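PDB 1YW4: succinylglutamate desuccinylase from Chromobacterium violaceum, which probably hydrolyses N-succinylglutamate to succinate and glutamate, the last step of arginine degradation by the succinyltransferase pathway, as a zinc-dependent enzyme. Local coordinates for residues Leu32-Cys36 against Arg124-Leu128. Numbering follows the deposited sequence.
Sequences LAPGC and RAAEL
Arg124, on helix 120-137, reaches the type II beta turn Ala33-Cys36 and grips the carbonyl oxygen of Pro34 end-on with both terminal nitrogens. The turn links strands 27-33 and 36-39 of a hairpin and overlaps a classic beta bulge in which Leu32 and Ala33 both face Cys36. Arg124 NH1 lies 2.8 Å and Arg124 NH2 2.9 Å from Pro34 O. This oxygen sits at the guanidinium edge, only 6° out of its plane; both N-H...O angles are well short of straight, as expected when two donors share one acceptor. Gly35 CA also lies near that edge. The Arg124 chain bends at chi2 (62°); the NE hydrogen bond to Ala89 O and the salt bridge from Arg124 NH1 to Glu127 OE1 (3.1 Å), one helical turn on, help to fix the rotation of the guanidinium. Glu127, extended beyond CG, places its carboxylate beside the methyl of Ala33, with Glu127 OE2 3.9 Å from Ala33 CB. Leu128 CD2 lies over the centre of one guanidinium face, 3.7 Å above its plane. The same methyl also meets Cys36, whose side chain additionally touches Met87 and Leu131; Cys36 SG is 3.6 Å from Leu128 CD2 and 3.9 Å from Arg124 NH2.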
ATOM      1  N   LEU A  32      24.890   4.306 -34.818  1.00 14.88           N
ATOM      2  CA  LEU A  32      24.187   5.581 -34.864  1.00 15.66           C
ATOM      3  C   LEU A  32      24.944   6.690 -34.158  1.00 16.71           C
ATOM      4  O   LEU A  32      24.713   7.863 -34.423  1.00 19.36           O
ATOM      5  CB  LEU A  32      22.805   5.420 -34.224  1.00 16.40           C
ATOM      6  CG  LEU A  32      21.881   4.326 -34.785  1.00 17.88           C
ATOM      7  CD1 LEU A  32      20.576   4.327 -34.001  1.00 13.48           C
ATOM      8  CD2 LEU A  32      21.606   4.569 -36.271  1.00 19.56           C
ATOM      9  N   ALA A  33      25.840   6.306 -33.255  1.00 15.12           N
ATOM     10  CA  ALA A  33      26.651   7.251 -32.488  1.00 16.28           C
ATOM     11  C   ALA A  33      27.661   6.401 -31.743  1.00 15.46           C
ATOM     12  O   ALA A  33      27.619   5.180 -31.843  1.00 15.74           O
ATOM     13  CB  ALA A  33      25.782   8.022 -31.494  1.00 12.90           C
ATOM     14  N   PRO A  34      28.591   7.031 -31.004  1.00 16.88           N
ATOM     15  CA  PRO A  34      29.577   6.238 -30.268  1.00 15.57           C
ATOM     16  C   PRO A  34      28.874   5.291 -29.309  1.00 14.65           C
ATOM     17  O   PRO A  34      27.986   5.693 -28.561  1.00 15.86           O
ATOM     18  CB  PRO A  34      30.406   7.302 -29.556  1.00 18.62           C
ATOM     19  CG  PRO A  34      30.370   8.451 -30.536  1.00 16.70           C
ATOM     20  CD  PRO A  34      28.910   8.469 -30.922  1.00 16.97           C
ATOM     21  N   GLY A  35      29.250   4.019 -29.345  1.00 11.44           N
ATOM     22  CA  GLY A  35      28.620   3.060 -28.457  1.00 11.21           C
ATOM     23  C   GLY A  35      27.140   2.788 -28.675  1.00  8.66           C
ATOM     24  O   GLY A  35      26.522   2.127 -27.841  1.00 11.22           O
ATOM     25  N   CYS A  36      26.552   3.291 -29.759  1.00  9.10           N
ATOM     26  CA  CYS A  36      25.140   3.022 -30.026  1.00 10.26           C
ATOM     27  C   CYS A  36      25.030   2.318 -31.365  1.00 10.02           C
ATOM     28  O   CYS A  36      25.424   2.875 -32.388  1.00  8.50           O
ATOM     29  CB  CYS A  36      24.340   4.328 -30.042  1.00 10.18           C
ATOM     30  SG  CYS A  36      24.511   5.229 -28.453  1.00 13.94           S
ATOM     31  N   ARG A 124      25.950  13.605 -23.434  1.00 13.69           N
ATOM     32  CA  ARG A 124      25.760  12.209 -23.786  1.00 12.72           C
ATOM     33  C   ARG A 124      24.357  11.728 -23.403  1.00 12.17           C
ATOM     34  O   ARG A 124      23.689  11.038 -24.173  1.00 12.75           O
ATOM     35  CB  ARG A 124      26.827  11.365 -23.097  1.00 12.69           C
ATOM     36  CG  ARG A 124      26.649   9.873 -23.278  1.00 13.46           C
ATOM     37  CD  ARG A 124      26.743   9.447 -24.735  1.00 11.29           C
ATOM     38  NE  ARG A 124      26.895   7.993 -24.789  1.00 14.68           N
ATOM     39  CZ  ARG A 124      27.119   7.289 -25.889  1.00 11.45           C
ATOM     40  NH1 ARG A 124      27.214   7.890 -27.068  1.00 15.41           N
ATOM     41  NH2 ARG A 124      27.268   5.977 -25.801  1.00  9.54           N
ATOM     42  N   ALA A 125      23.903  12.095 -22.210  1.00 11.03           N
ATOM     43  CA  ALA A 125      22.575  11.710 -21.769  1.00 10.82           C
ATOM     44  C   ALA A 125      21.513  12.226 -22.753  1.00 13.22           C
ATOM     45  O   ALA A 125      20.584  11.493 -23.114  1.00 10.54           O
ATOM     46  CB  ALA A 125      22.305  12.270 -20.357  1.00 12.35           C
ATOM     47  N   ALA A 126      21.639  13.487 -23.180  1.00 12.55           N
ATOM     48  CA  ALA A 126      20.676  14.074 -24.118  1.00 12.85           C
ATOM     49  C   ALA A 126      20.697  13.353 -25.464  1.00 11.50           C
ATOM     50  O   ALA A 126      19.659  13.148 -26.093  1.00 10.53           O
ATOM     51  CB  ALA A 126      20.970  15.575 -24.320  1.00 13.35           C
ATOM     52  N   GLU A 127      21.889  12.954 -25.890  1.00 12.78           N
ATOM     53  CA  GLU A 127      22.036  12.233 -27.148  1.00 13.72           C
ATOM     54  C   GLU A 127      21.333  10.874 -27.053  1.00 13.09           C
ATOM     55  O   GLU A 127      20.636  10.454 -27.981  1.00 11.20           O
ATOM     56  CB  GLU A 127      23.521  12.048 -27.464  1.00 15.02           C
ATOM     57  CG  GLU A 127      23.802  11.186 -28.685  1.00 17.99           C
ATOM     58  CD  GLU A 127      25.280  11.079 -28.980  1.00 17.28           C
ATOM     59  OE1 GLU A 127      26.016  10.470 -28.180  1.00 20.09           O
ATOM     60  OE2 GLU A 127      25.713  11.607 -30.015  1.00 20.82           O
ATOM     61  N   LEU A 128      21.510  10.195 -25.923  1.00 13.48           N
ATOM     62  CA  LEU A 128      20.898   8.885 -25.714  1.00 12.32           C
ATOM     63  C   LEU A 128      19.371   8.979 -25.654  1.00 12.32           C
ATOM     64  O   LEU A 128      18.667   8.073 -26.122  1.00 13.94           O
ATOM     65  CB  LEU A 128      21.451   8.246 -24.433  1.00 10.84           C
ATOM     66  CG  LEU A 128      22.959   7.927 -24.415  1.00 10.76           C
ATOM     67  CD1 LEU A 128      23.321   7.354 -23.050  1.00 12.94           C
ATOM     68  CD2 LEU A 128      23.331   6.937 -25.528  1.00 11.24           C
TER